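Local structure of lysyl oxidase (Pichia pastoris, 1W7C) at residues Val11-Pro16 with Arg292-Gly297; Glu300-Met305 with Gly380-Asp385; Cys400-Gln405 with Asn428-Ser433. The protein is a copper- and topaquinone-containing amine oxidase that probably oxidises primary amines, lysine side chains among them, to aldehydes. One frame throughout, in Å; residues are numbered along the deposited sequence.

Overall arrangement
Contact 3 is the most deeply buried: residues 400-405 and 428-433 are neighbouring antiparallel strands joined by a backbone ladder, with a phenylalanine ring packed on an asparagine. Contact 2 is also buried, but its segments are not sheet neighbours; they meet through phenylalanine side chains and a bridging water. Contact 1 is only partly buried, a short stretch near the N-terminus held to 292-297 by two direct hydrogen bonds and by waters. Strands 294-296 and 301-304 pair and so join contacts 1 and 2, as strands 380-388 and 391-405 join contacts 2 and 3. Glu403 ties all three, reaching Arg292 and Trp304. All three contacts also touch the second subunit.

Contact 1 (Val11-Pro16 with Arg292-Gly297)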
loop_
_atom_site.group_PDB
_atom_site.type_symbol
_atom_site.label_atom_id
_atom_site.label_comp_id
_atom_site.label_asym_id
_atom_site.label_seq_id
_atom_site.Cartn_x
_atom_site.Cartn_y
_atom_site.Cartn_z
ATOM N N VAL A 11 -2.319 -31.430 -5.729
ATOM C CA VAL A 11 -3.618 -32.011 -5.428
ATOM C C VAL A 11 -4.660 -31.430 -6.346
ATOM O O VAL A 11 -4.753 -30.227 -6.504
ATOM C CB VAL A 11 -4.008 -31.743 -3.962
ATOM C CG1 VAL A 11 -5.445 -32.211 -3.636
ATOM C CG2 VAL A 11 -2.994 -32.351 -3.048
ATOM N N GLU A 12 -5.490 -32.310 -6.896
ATOM C CA GLU A 12 -6.675 -31.907 -7.649
ATOM C C GLU A 12 -7.924 -32.301 -6.874
ATOM O O GLU A 12 -7.928 -33.325 -6.146
ATOM C CB GLU A 12 -6.655 -32.572 -9.031
ATOM C CG GLU A 12 -5.616 -31.947 -9.949
ATOM C CD GLU A 12 -5.455 -32.710 -11.254
ATOM O OE1 GLU A 12 -6.361 -32.667 -12.106
ATOM O OE2 GLU A 12 -4.422 -33.380 -11.416
ATOM N N ILE A 13 -8.976 -31.502 -7.038
ATOM C CA ILE A 13 -10.247 -31.713 -6.382
ATOM C C ILE A 13 -11.383 -31.629 -7.365
ATOM O O ILE A 13 -11.204 -31.180 -8.505
ATOM C CB ILE A 13 -10.433 -30.700 -5.254
ATOM C CG1 ILE A 13 -10.276 -29.255 -5.799
ATOM C CG2 ILE A 13 -9.457 -31.027 -4.128
ATOM C CD1 ILE A 13 -10.875 -28.161 -4.982
ATOM N N GLU A 14 -12.569 -32.039 -6.918
ATOM C CA GLU A 14 -13.790 -31.855 -7.703
ATOM C C GLU A 14 -14.580 -30.650 -7.189
ATOM O O GLU A 14 -14.839 -30.540 -5.979
ATOM C CB GLU A 14 -14.626 -33.162 -7.677
ATOM C CG GLU A 14 -14.083 -34.298 -8.531
ATOM C CD GLU A 14 -15.110 -35.383 -8.766
ATOM O OE1 GLU A 14 -15.361 -36.168 -7.826
ATOM O OE2 GLU A 14 -15.668 -35.453 -9.884
ATOM N N ALA A 15 -14.892 -29.700 -8.089
ATOM C CA ALA A 15 -15.643 -28.499 -7.770
ATOM C C ALA A 15 -17.011 -28.911 -7.232
ATOM O O ALA A 15 -17.546 -29.982 -7.641
ATOM C CB ALA A 15 -15.811 -27.669 -8.979
ATOM N N PRO A 16 -17.545 -28.155 -6.276
ATOM C CA PRO A 16 -18.896 -28.413 -5.756
ATOM C C PRO A 16 -19.984 -28.419 -6.833
ATOM O O PRO A 16 -20.959 -29.163 -6.720
ATOM C CB PRO A 16 -19.111 -27.263 -4.769
ATOM C CG PRO A 16 -17.749 -26.865 -4.365
ATOM C CD PRO A 16 -16.878 -27.052 -5.568
ATOM N N ARG A 292 0.228 -26.129 -1.862
ATOM C CA ARG A 292 -0.793 -26.103 -0.796
ATOM C C ARG A 292 -2.181 -25.566 -1.182
ATOM O O ARG A 292 -3.030 -25.370 -0.309
ATOM C CB ARG A 292 -0.262 -25.340 0.438
ATOM C CG ARG A 292 1.131 -25.781 0.866
ATOM C CD ARG A 292 1.547 -25.438 2.249
ATOM N NE ARG A 292 1.127 -24.073 2.587
ATOM C CZ ARG A 292 0.601 -23.705 3.749
ATOM N NH1 ARG A 292 0.572 -24.547 4.786
ATOM N NH2 ARG A 292 0.102 -22.470 3.856
ATOM N N TRP A 293 -2.370 -25.332 -2.484
ATOM C CA TRP A 293 -3.659 -25.027 -3.081
ATOM C C TRP A 293 -4.011 -26.167 -4.037
ATOM O O TRP A 293 -3.153 -26.866 -4.545
ATOM C CB TRP A 293 -3.645 -23.657 -3.796
ATOM C CG TRP A 293 -2.568 -23.483 -4.830
ATOM C CD1 TRP A 293 -1.312 -22.996 -4.625
ATOM C CD2 TRP A 293 -2.669 -23.732 -6.249
ATOM N NE1 TRP A 293 -0.607 -22.981 -5.806
ATOM C CE2 TRP A 293 -1.405 -23.439 -6.816
ATOM C CE3 TRP A 293 -3.672 -24.240 -7.087
ATOM C CZ2 TRP A 293 -1.147 -23.569 -8.169
ATOM C CZ3 TRP A 293 -3.412 -24.369 -8.430
ATOM C CH2 TRP A 293 -2.152 -24.052 -8.959
ATOM N N ALA A 294 -5.300 -26.364 -4.233
ATOM C CA ALA A 294 -5.849 -27.428 -5.075
ATOM C C ALA A 294 -6.770 -26.838 -6.127
ATOM O O ALA A 294 -7.201 -25.696 -6.026
ATOM C CB ALA A 294 -6.591 -28.452 -4.235
ATOM N N TYR A 295 -7.098 -27.623 -7.141
ATOM C CA TYR A 295 -7.954 -27.128 -8.218
ATOM C C TYR A 295 -8.618 -28.272 -8.951
ATOM O O TYR A 295 -8.165 -29.429 -8.893
ATOM C CB TYR A 295 -7.177 -26.259 -9.212
ATOM C CG TYR A 295 -6.212 -27.040 -10.066
ATOM C CD1 TYR A 295 -6.488 -27.324 -11.402
ATOM C CD2 TYR A 295 -5.024 -27.497 -9.533
ATOM C CE1 TYR A 295 -5.614 -28.054 -12.173
ATOM C CE2 TYR A 295 -4.126 -28.280 -10.292
ATOM C CZ TYR A 295 -4.431 -28.551 -11.605
ATOM O OH TYR A 295 -3.557 -29.260 -12.381
ATOM N N ASP A 296 -9.727 -27.902 -9.595
ATOM C CA ASP A 296 -10.442 -28.764 -10.534
ATOM C C ASP A 296 -10.116 -28.226 -11.925
ATOM O O ASP A 296 -10.506 -27.105 -12.255
ATOM C CB ASP A 296 -11.950 -28.658 -10.253
ATOM C CG ASP A 296 -12.774 -29.550 -11.135
ATOM O OD1 ASP A 296 -12.381 -29.760 -12.301
ATOM O OD2 ASP A 296 -13.859 -30.038 -10.742
ATOM N N GLY A 297 -9.354 -28.969 -12.700
ATOM C CA GLY A 297 -8.852 -28.458 -13.965
ATOM C C GLY A 297 -9.931 -28.190 -14.996
ATOM O O GLY A 297 -9.841 -27.242 -15.754
HETATM O O HOH W 1 -1.571 -29.164 -4.093
HETATM O O HOH W 2 -2.852 -28.272 -7.149
HETATM O O HOH W 3 -8.851 -31.849 -12.139
#
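Val11, Glu12 and Ile13 run beside Ala294, Tyr295 and Asp296 in roughly the same sense, the two directions 51° apart, and the direct backbone pairing comes down to one bond, Ile13 N to Tyr295 O (2.9 Å), whose donor sits above the carbonyl plane. A water that accepts from Val11 N also lies within hydrogen-bonding distance of Trp293 O. The carboxylate of Asp296, its CG anti to the backbone N (chi1 -178°), takes the N-H of Ala15 on the anti lone pair of OD2, 2.9 Å away and almost straight at 175°. OD1 turns back to the N-H of Glu299. Glu12 and Tyr295 lie side by side: CG of Glu12 stands over one ring face, toward its rim, in a CH-pi contact, 4.3 Å from the centroid, and a water links Glu12 OE1 to Gly297 N. CG2 of Ile13 meets CB of Ala294 at 3.9 Å, and both side chains also pack on His276 of the second subunit. An alanine in place of Asp296 would probably leave the N-H groups of Ala15 and Glu299 without their carboxylate mate. One backbone bond, one carboxylate bond, bridging water and modest packing thus share the work.

Contact 2 (Glu300-Met305 with Gly380-Asp385). With NAG (2-acetamido-2-deoxy-beta-D-glucopyranose), chain T.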
loop_
_atom_site.group_PDB
_atom_site.type_symbol
_atom_site.label_atom_id
_atom_site.label_comp_id
_atom_site.label_asym_id
_atom_site.label_seq_id
_atom_site.Cartn_x
_atom_site.Cartn_y
_atom_site.Cartn_z
ATOM N N GLU A 300 -12.123 -25.061 -13.501
ATOM C CA GLU A 300 -11.393 -23.882 -13.061
ATOM C C GLU A 300 -11.957 -23.377 -11.697
ATOM O O GLU A 300 -12.266 -22.215 -11.495
ATOM C CB GLU A 300 -11.375 -22.760 -14.137
ATOM C CG GLU A 300 -10.323 -23.171 -15.184
ATOM C CD GLU A 300 -10.300 -22.207 -16.337
ATOM O OE1 GLU A 300 -9.415 -21.311 -16.381
ATOM O OE2 GLU A 300 -11.234 -22.305 -17.176
ATOM N N TYR A 301 -12.022 -24.351 -10.786
ATOM C CA TYR A 301 -12.385 -24.119 -9.392
ATOM C C TYR A 301 -11.130 -24.320 -8.558
ATOM O O TYR A 301 -10.369 -25.270 -8.795
ATOM C CB TYR A 301 -13.485 -25.091 -8.951
ATOM C CG TYR A 301 -13.801 -24.987 -7.483
ATOM C CD1 TYR A 301 -14.680 -24.015 -7.004
ATOM C CD2 TYR A 301 -13.233 -25.849 -6.567
ATOM C CE1 TYR A 301 -14.965 -23.905 -5.665
ATOM C CE2 TYR A 301 -13.501 -25.735 -5.206
ATOM C CZ TYR A 301 -14.391 -24.777 -4.758
ATOM O OH TYR A 301 -14.666 -24.638 -3.408
ATOM N N PHE A 302 -10.883 -23.392 -7.633
ATOM C CA PHE A 302 -9.660 -23.350 -6.832
ATOM C C PHE A 302 -10.005 -23.354 -5.350
ATOM O O PHE A 302 -10.998 -22.761 -4.959
ATOM C CB PHE A 302 -8.901 -22.049 -7.168
ATOM C CG PHE A 302 -8.379 -22.046 -8.555
ATOM C CD1 PHE A 302 -9.165 -21.612 -9.605
ATOM C CD2 PHE A 302 -7.122 -22.558 -8.847
ATOM C CE1 PHE A 302 -8.700 -21.723 -10.908
ATOM C CE2 PHE A 302 -6.679 -22.655 -10.134
ATOM C CZ PHE A 302 -7.441 -22.243 -11.152
ATOM N N SER A 303 -9.219 -24.092 -4.562
ATOM C CA SER A 303 -9.330 -24.118 -3.106
ATOM C C SER A 303 -7.958 -23.871 -2.470
ATOM O O SER A 303 -6.931 -24.391 -2.901
ATOM C CB SER A 303 -9.916 -25.478 -2.594
ATOM O OG SER A 303 -8.996 -26.519 -2.688
ATOM N N TRP A 304 -7.990 -23.084 -1.404
ATOM C CA TRP A 304 -6.813 -22.797 -0.617
ATOM C C TRP A 304 -7.230 -22.357 0.776
ATOM O O TRP A 304 -7.877 -21.326 0.920
ATOM C CB TRP A 304 -5.944 -21.735 -1.271
ATOM C CG TRP A 304 -4.785 -21.275 -0.413
ATOM C CD1 TRP A 304 -3.560 -21.869 -0.288
ATOM C CD2 TRP A 304 -4.731 -20.082 0.380
ATOM N NE1 TRP A 304 -2.761 -21.162 0.566
ATOM C CE2 TRP A 304 -3.441 -20.048 0.986
ATOM C CE3 TRP A 304 -5.622 -19.058 0.669
ATOM C CZ2 TRP A 304 -3.056 -19.031 1.862
ATOM C CZ3 TRP A 304 -5.223 -18.073 1.539
ATOM C CH2 TRP A 304 -3.965 -18.046 2.101
ATOM N N MET A 305 -6.796 -23.108 1.795
ATOM C CA MET A 305 -6.948 -22.667 3.191
ATOM C C MET A 305 -8.339 -22.104 3.479
ATOM O O MET A 305 -8.473 -21.065 4.108
ATOM C CB MET A 305 -5.844 -21.670 3.566
ATOM C CG MET A 305 -4.464 -22.215 3.324
ATOM S SD MET A 305 -4.134 -23.703 4.321
ATOM C CE MET A 305 -2.928 -24.468 3.286
ATOM N N GLY A 380 1.403 -22.294 -10.728
ATOM C CA GLY A 380 0.734 -23.090 -11.726
ATOM C C GLY A 380 0.058 -22.167 -12.743
ATOM O O GLY A 380 -0.414 -21.100 -12.420
ATOM N N TYR A 381 0.010 -22.644 -13.993
ATOM C CA TYR A 381 -0.491 -21.849 -15.106
ATOM C C TYR A 381 -1.726 -22.467 -15.742
ATOM O O TYR A 381 -1.859 -23.712 -15.807
ATOM C CB TYR A 381 0.596 -21.726 -16.188
ATOM C CG TYR A 381 1.706 -20.836 -15.778
ATOM C CD1 TYR A 381 2.828 -21.341 -15.194
ATOM C CD2 TYR A 381 1.599 -19.457 -15.912
ATOM C CE1 TYR A 381 3.847 -20.532 -14.768
ATOM C CE2 TYR A 381 2.597 -18.634 -15.503
ATOM C CZ TYR A 381 3.722 -19.165 -14.926
ATOM O OH TYR A 381 4.730 -18.338 -14.490
ATOM N N PHE A 382 -2.597 -21.590 -16.232
ATOM C CA PHE A 382 -3.901 -21.976 -16.781
ATOM C C PHE A 382 -4.155 -21.397 -18.147
ATOM O O PHE A 382 -3.747 -20.283 -18.443
ATOM C CB PHE A 382 -5.019 -21.594 -15.765
ATOM C CG PHE A 382 -4.880 -22.402 -14.512
ATOM C CD1 PHE A 382 -4.036 -21.982 -13.498
ATOM C CD2 PHE A 382 -5.437 -23.678 -14.427
ATOM C CE1 PHE A 382 -3.785 -22.809 -12.403
ATOM C CE2 PHE A 382 -5.202 -24.500 -13.332
ATOM C CZ PHE A 382 -4.393 -24.052 -12.310
ATOM N N THR A 383 -4.807 -22.205 -18.977
ATOM C CA THR A 383 -5.125 -21.885 -20.352
ATOM C C THR A 383 -6.556 -21.368 -20.413
ATOM O O THR A 383 -7.476 -21.948 -19.798
ATOM C CB THR A 383 -5.004 -23.173 -21.188
ATOM O OG1 THR A 383 -3.653 -23.642 -21.151
ATOM C CG2 THR A 383 -5.322 -22.898 -22.645
ATOM N N THR A 384 -6.745 -20.298 -21.180
ATOM C CA THR A 384 -8.050 -19.727 -21.447
ATOM C C THR A 384 -8.221 -19.538 -22.951
ATOM O O THR A 384 -7.300 -19.778 -23.702
ATOM C CB THR A 384 -8.237 -18.377 -20.731
ATOM O OG1 THR A 384 -7.247 -17.452 -21.207
ATOM C CG2 THR A 384 -8.046 -18.540 -19.228
ATOM N N ASP A 385 -9.381 -19.046 -23.366
ATOM C CA ASP A 385 -9.636 -18.890 -24.795
ATOM C C ASP A 385 -10.555 -17.744 -25.074
ATOM O O ASP A 385 -11.255 -17.243 -24.169
ATOM C CB ASP A 385 -10.186 -20.206 -25.382
ATOM C CG ASP A 385 -11.280 -20.780 -24.546
ATOM O OD1 ASP A 385 -12.367 -20.143 -24.435
ATOM O OD2 ASP A 385 -11.117 -21.874 -23.952
HETATM C C1 NAG T . -5.945 -25.343 -25.486
HETATM C C2 NAG T . -6.356 -26.592 -26.292
HETATM C C3 NAG T . -6.477 -27.817 -25.394
HETATM C C4 NAG T . -5.175 -28.016 -24.627
HETATM C C5 NAG T . -4.770 -26.704 -23.927
HETATM C C6 NAG T . -3.407 -26.843 -23.242
HETATM C C7 NAG T . -7.634 -26.500 -28.357
HETATM C C8 NAG T . -8.953 -26.924 -28.930
HETATM N N2 NAG T . -7.591 -26.392 -27.028
HETATM O O3 NAG T . -6.743 -28.987 -26.148
HETATM O O4 NAG T . -5.325 -29.088 -23.716
HETATM O O5 NAG T . -4.698 -25.666 -24.886
HETATM O O6 NAG T . -2.403 -26.941 -24.234
HETATM O O7 NAG T . -6.673 -26.278 -29.098
HETATM O O HOH W 4 -10.347 -21.941 -19.762
#
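Phe302 and Phe382 reach toward each other tip to tip and meet as a T-shaped (edge-to-face) pair, with planes at 85° and centroids 5.0 Å apart. The edge belongs to Phe302: its CE2 lies 3.5 Å from CZ of Phe382, while its CZ stands over the centre of the Phe382 ring, 3.7 Å above the plane. In both residues CG is anti to the carbonyl carbon (chi1 -67° in Phe302, -65° in Phe382), and each ring reaches into the gap between two strands that do not pair. Phe382 has further aromatic company in Tyr295, also edge-to-face, and in Tyr399; Phe302 touches both of these tyrosines as well. Glu300 completes the contact beside the rings. With Tyr301 it faces Asp296 in a G1 beta bulge, and its extended side chain carries the carboxylate toward strand 380-388. Glu300 OE1 comes within 4.4 Å of Phe382 CB and 4.2 Å of Thr384 CG2, and its hydrogen bond is made elsewhere, with the hydroxyl of Tyr399. Glu300 OE2 instead accepts from a water, 2.8 Å away, that also donates to Thr383 O at 2.9 Å, so the water bridges side chain and backbone. On Thr383, CG2 lies 3.6 Å from O5 of the N-acetylglucosamine borne by Asn394, which places this end of the contact beside the glycan. The two chemistries are thus divided: aromatic packing holds the buried part within the enzyme domain, while the carboxylate, with one oxygen on a tyrosine and the other on water, spans the remaining distance without a direct bond to the opposite strand.

Contact 3 (Cys400-Gln405 with Asn428-Ser433); sequences CVFENQ and NVRFIS
In Phe402, CG lies between the backbone N and the carbonyl carbon (chi1 64°), and in Asn428 CG is anti to the carbonyl carbon (chi1 -67°), torsions that place the two CG atoms on the same side of the sheet. CB of Asn428 stands over the centre of the Phe402 ring, 3.5 Å from its centroid, a close CH-pi contact, and the amide lies nearly parallel to the ring, planes 12° apart. That amide is held at both ends: OD1 accepts from Lys445, and ND2 donates to Thr426 and, weakly, to Phe402 O. From the same side of the sheet, Arg430 NH1 comes obliquely to Phe402 CZ, 3.7 Å away. The Arg430 guanidinium is bonded to Asn441 and, through NH1, to the carbonyl of Asp407 of the second subunit. Cys400 SG, in disulfide with Cys375, lies 3.8 Å from Arg430 CB. Beneath the side chains, Cys400 and Arg430 exchange N-H and C=O bonds, as do Phe402 and Asn428 (Phe402 N to Asn428 O 2.9 Å, Asn428 N to Phe402 O 2.8 Å), with Val401 and Val429 the non-hydrogen-bonded pair between them. Such an antiparallel ladder belongs to the large beta-sandwich that forms the catalytic domain in copper amine oxidases.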
loop_
_atom_site.group_PDB
_atom_site.type_symbol
_atom_site.label_atom_id
_atom_site.label_comp_id
_atom_site.label_asym_id
_atom_site.label_seq_id
_atom_site.Cartn_x
_atom_site.Cartn_y
_atom_site.Cartn_z
ATOM N N CYS A 400 -1.797 -17.192 -13.723
ATOM C CA CYS A 400 -1.042 -18.055 -12.825
ATOM C C CYS A 400 -1.599 -17.972 -11.423
ATOM O O CYS A 400 -2.223 -16.961 -11.035
ATOM C CB CYS A 400 0.464 -17.713 -12.804
ATOM S SG CYS A 400 0.822 -16.145 -11.944
ATOM N N VAL A 401 -1.351 -19.042 -10.676
ATOM C CA VAL A 401 -1.745 -19.179 -9.302
ATOM C C VAL A 401 -0.543 -19.594 -8.481
ATOM O O VAL A 401 0.154 -20.534 -8.845
ATOM C CB VAL A 401 -2.857 -20.239 -9.189
ATOM C CG1 VAL A 401 -3.304 -20.408 -7.723
ATOM C CG2 VAL A 401 -4.052 -19.880 -10.127
ATOM N N PHE A 402 -0.258 -18.891 -7.396
ATOM C CA PHE A 402 0.873 -19.207 -6.553
ATOM C C PHE A 402 0.639 -18.826 -5.110
ATOM O O PHE A 402 -0.130 -17.906 -4.803
ATOM C CB PHE A 402 2.195 -18.580 -7.055
ATOM C CG PHE A 402 2.216 -17.064 -7.053
ATOM C CD1 PHE A 402 1.721 -16.360 -8.133
ATOM C CD2 PHE A 402 2.774 -16.365 -5.988
ATOM C CE1 PHE A 402 1.760 -14.971 -8.165
ATOM C CE2 PHE A 402 2.821 -14.967 -6.014
ATOM C CZ PHE A 402 2.316 -14.280 -7.098
ATOM N N GLU A 403 1.306 -19.553 -4.219
ATOM C CA GLU A 403 1.311 -19.220 -2.809
ATOM C C GLU A 403 2.572 -18.419 -2.480
ATOM O O GLU A 403 3.685 -18.842 -2.717
ATOM C CB GLU A 403 1.241 -20.468 -1.946
ATOM C CG GLU A 403 0.968 -20.111 -0.478
ATOM C CD GLU A 403 0.811 -21.326 0.426
ATOM O OE1 GLU A 403 1.541 -22.332 0.245
ATOM O OE2 GLU A 403 -0.032 -21.238 1.353
ATOM N N ASN A 404 2.387 -17.200 -1.997
ATOM C CA ASN A 404 3.515 -16.398 -1.541
ATOM C C ASN A 404 3.739 -16.592 -0.054
ATOM O O ASN A 404 2.813 -16.971 0.659
ATOM C CB ASN A 404 3.304 -14.898 -1.835
ATOM C CG ASN A 404 4.587 -14.099 -1.747
ATOM O OD1 ASN A 404 5.687 -14.624 -2.053
ATOM N ND2 ASN A 404 4.484 -12.816 -1.349
ATOM N N GLN A 405 4.973 -16.321 0.398
ATOM C CA GLN A 405 5.244 -16.071 1.816
ATOM C C GLN A 405 5.474 -14.582 1.910
ATOM O O GLN A 405 6.475 -14.045 1.435
ATOM C CB GLN A 405 6.471 -16.852 2.278
ATOM C CG GLN A 405 6.699 -16.767 3.798
ATOM C CD GLN A 405 5.631 -17.452 4.612
ATOM O OE1 GLN A 405 4.941 -16.810 5.409
ATOM N NE2 GLN A 405 5.547 -18.786 4.481
ATOM N N ASN A 428 -2.339 -16.228 -4.527
ATOM C CA ASN A 428 -2.190 -15.141 -5.474
ATOM C C ASN A 428 -2.598 -15.629 -6.844
ATOM O O ASN A 428 -2.119 -16.680 -7.286
ATOM C CB ASN A 428 -0.727 -14.692 -5.502
ATOM C CG ASN A 428 -0.288 -14.061 -4.210
ATOM O OD1 ASN A 428 -0.471 -12.841 -4.042
ATOM N ND2 ASN A 428 0.147 -14.875 -3.230
ATOM N N VAL A 429 -3.469 -14.830 -7.471
ATOM C CA VAL A 429 -3.912 -15.062 -8.850
ATOM C C VAL A 429 -3.512 -13.815 -9.646
ATOM O O VAL A 429 -3.896 -12.680 -9.295
ATOM C CB VAL A 429 -5.414 -15.333 -8.944
ATOM C CG1 VAL A 429 -5.808 -15.666 -10.365
ATOM C CG2 VAL A 429 -5.877 -16.415 -7.943
ATOM N N ARG A 430 -2.670 -14.032 -10.670
ATOM C CA ARG A 430 -2.218 -12.927 -11.514
ATOM C C ARG A 430 -2.491 -13.162 -12.999
ATOM O O ARG A 430 -2.394 -14.301 -13.482
ATOM C CB ARG A 430 -0.706 -12.733 -11.356
ATOM C CG ARG A 430 -0.038 -11.886 -12.407
ATOM C CD ARG A 430 1.442 -11.626 -12.132
ATOM N NE ARG A 430 1.601 -10.704 -11.011
ATOM C CZ ARG A 430 2.357 -10.886 -9.959
ATOM N NH1 ARG A 430 3.110 -11.973 -9.843
ATOM N NH2 ARG A 430 2.380 -9.982 -9.005
ATOM N N PHE A 431 -2.806 -12.079 -13.703
ATOM C CA PHE A 431 -2.571 -12.075 -15.143
ATOM C C PHE A 431 -2.026 -10.715 -15.522
ATOM O O PHE A 431 -2.161 -9.745 -14.755
ATOM C CB PHE A 431 -3.781 -12.516 -15.981
ATOM C CG PHE A 431 -4.793 -11.458 -16.244
ATOM C CD1 PHE A 431 -5.712 -11.108 -15.285
ATOM C CD2 PHE A 431 -4.832 -10.812 -17.471
ATOM C CE1 PHE A 431 -6.667 -10.149 -15.550
ATOM C CE2 PHE A 431 -5.815 -9.853 -17.733
ATOM C CZ PHE A 431 -6.696 -9.509 -16.784
ATOM N N ILE A 432 -1.387 -10.662 -16.684
ATOM C CA ILE A 432 -0.800 -9.431 -17.176
ATOM C C ILE A 432 -1.314 -9.198 -18.589
ATOM O O ILE A 432 -1.237 -10.087 -19.451
ATOM C CB ILE A 432 0.760 -9.565 -17.184
ATOM C CG1 ILE A 432 1.261 -9.630 -15.738
ATOM C CG2 ILE A 432 1.328 -8.356 -17.928
ATOM C CD1 ILE A 432 2.771 -9.867 -15.599
ATOM N N SER A 433 -1.869 -8.022 -18.811
ATOM C CA SER A 433 -2.335 -7.600 -20.117
ATOM C C SER A 433 -1.447 -6.499 -20.677
ATOM O O SER A 433 -1.433 -5.371 -20.174
ATOM C CB SER A 433 -3.785 -7.099 -19.962
ATOM O OG SER A 433 -4.354 -6.880 -21.240
#